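Local coordinates for ORF99 (Acidianus Filamentous Virus 1, PDB 3DF6), which is a thermo- and acid-stable viral protein of the DUF1374 family, of unassigned function but possibly an anti-CRISPR protein of the AcrID1 type, at the interface of chains A and B. Numbering follows the deposited sequence. Chains: chain A/B, ORF99.

The interface of chains A and B. Residues chain A 6, 9, 27-29; chain B 16, 21-22.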
# COMPACT_ATOMS: atom_id res chain seq x y z
N PHE A 6 -10.65 0.38 -8.64
CA PHE A 6 -9.96 -0.03 -7.41
C PHE A 6 -9.04 -1.22 -7.71
O PHE A 6 -7.87 -1.20 -7.35
CB PHE A 6 -10.98 -0.34 -6.30
CG PHE A 6 -10.37 -0.90 -5.01
CD1 PHE A 6 -9.18 -0.40 -4.49
CD2 PHE A 6 -11.01 -1.93 -4.33
CE1 PHE A 6 -8.65 -0.92 -3.31
CE2 PHE A 6 -10.49 -2.45 -3.15
CZ PHE A 6 -9.31 -1.96 -2.64
N LEU A 9 -5.97 -0.18 -9.63
CA LEU A 9 -4.98 0.38 -8.70
C LEU A 9 -4.18 -0.70 -7.91
O LEU A 9 -2.97 -0.56 -7.73
CB LEU A 9 -5.62 1.42 -7.78
CG LEU A 9 -4.66 2.00 -6.74
CD1 LEU A 9 -4.92 3.46 -6.59
CD2 LEU A 9 -4.77 1.25 -5.40
N MSE A 27 -1.14 -4.20 2.33
CA MSE A 27 -2.51 -3.69 2.34
C MSE A 27 -3.43 -4.77 2.91
O MSE A 27 -3.35 -5.95 2.51
CB MSE A 27 -2.97 -3.34 0.94
CG MSE A 27 -2.26 -2.15 0.32
SE MSE A 27 -2.96 -1.75 -1.43
CE MSE A 27 -2.21 -3.21 -2.47
N LYS A 28 -4.30 -4.35 3.82
CA LYS A 28 -5.40 -5.16 4.31
C LYS A 28 -6.65 -4.82 3.48
O LYS A 28 -6.98 -3.63 3.28
CB LYS A 28 -5.64 -4.88 5.80
CG LYS A 28 -6.78 -5.71 6.39
CD LYS A 28 -6.99 -5.36 7.87
CE LYS A 28 -8.18 -6.14 8.42
NZ LYS A 28 -8.03 -7.56 8.12
N LEU A 29 -7.35 -5.86 3.03
CA LEU A 29 -8.41 -5.69 2.04
C LEU A 29 -9.53 -6.68 2.22
O LEU A 29 -9.31 -7.77 2.75
CB LEU A 29 -7.85 -6.04 0.64
CG LEU A 29 -6.68 -5.20 0.09
CD1 LEU A 29 -6.09 -5.82 -1.16
CD2 LEU A 29 -7.09 -3.76 -0.16
N LEU B 16 -8.50 5.88 -0.94
CA LEU B 16 -9.15 4.57 -0.86
C LEU B 16 -9.11 4.04 0.58
O LEU B 16 -10.03 3.34 1.04
CB LEU B 16 -8.45 3.58 -1.79
CG LEU B 16 -8.75 3.72 -3.28
CD1 LEU B 16 -7.70 2.93 -4.07
CD2 LEU B 16 -10.16 3.22 -3.62
N ARG B 21 -11.95 1.16 1.56
CA ARG B 21 -11.75 0.12 0.56
C ARG B 21 -10.39 -0.53 0.84
O ARG B 21 -10.26 -1.78 0.86
CB ARG B 21 -11.85 0.71 -0.84
CG ARG B 21 -13.18 1.42 -1.08
CD ARG B 21 -13.60 1.42 -2.55
NE ARG B 21 -13.87 0.08 -3.05
CZ ARG B 21 -14.53 -0.17 -4.18
NH1 ARG B 21 -14.98 0.84 -4.92
NH2 ARG B 21 -14.73 -1.42 -4.58
N ILE B 22 -9.38 0.31 1.07
CA ILE B 22 -8.14 -0.17 1.69
C ILE B 22 -8.39 -0.02 3.19
O ILE B 22 -8.60 1.08 3.68
CB ILE B 22 -6.90 0.59 1.22
CG1 ILE B 22 -6.63 0.32 -0.28
CG2 ILE B 22 -5.66 0.16 2.03
CD1 ILE B 22 -5.65 1.36 -0.91
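The contact is a helix-and-strand patch of a two-fold symmetric interface between two copies of this DUF1374-family protein, where A:Phe6 on helix 3-18 presses its ring against B:Leu16, B:Arg21 and B:Ile22. Whether this pairing is the dimer in solution cannot be read from the structure alone. Partner surface hides 78 Å² of A:Phe6, more than of any other residue in the patch. With CG turned away from the backbone N (chi1 175°), the ring is carried outward from the helix, and its rim is shared among three partners. CD1 of A:Phe6 meets both methyls of B:Leu16, with CD1 of B:Leu16 nearer at 3.7 Å. CE1 of A:Phe6 lies 3.8 Å from CG1 of B:Ile22. At the far corner, CZ of A:Phe6 stands 3.6 Å from the backbone carbonyl oxygen O of B:Arg21.

The side chain of B:Arg21 runs past A:Phe6 in the opposite direction. Its CB lies over one ring face, displaced toward the rim, while its guanidinium receives CB of A:Phe6 over the centre of one of its own faces, 4.1 Å above that plane. Ring and guanidinium are inclined by 46°, which rules out a parallel stack; NE of B:Arg21 comes within 3.7 Å of CD2 of A:Phe6.

One turn along helix 3-18, A:Leu9 meets B:Leu16 tip to tip, CD2 of A:Leu9 and CD1 of B:Leu16 being 3.6 Å apart. The same CD1 methyl of B:Leu16 touches both A:Leu9 and the ring of A:Phe6, bridging the two. Nearby, an antiparallel beta bridge joins A:Leu29 of strand 25-33 to B:Ile22 of strand 22-23. Their side chains lie alongside one another, CD2 of A:Leu29 being 4.1 Å from CG1 of B:Ile22. The engineered selenomethionine A:Met27 adds a marginal contact through its selenium to CD1 of B:Ile22.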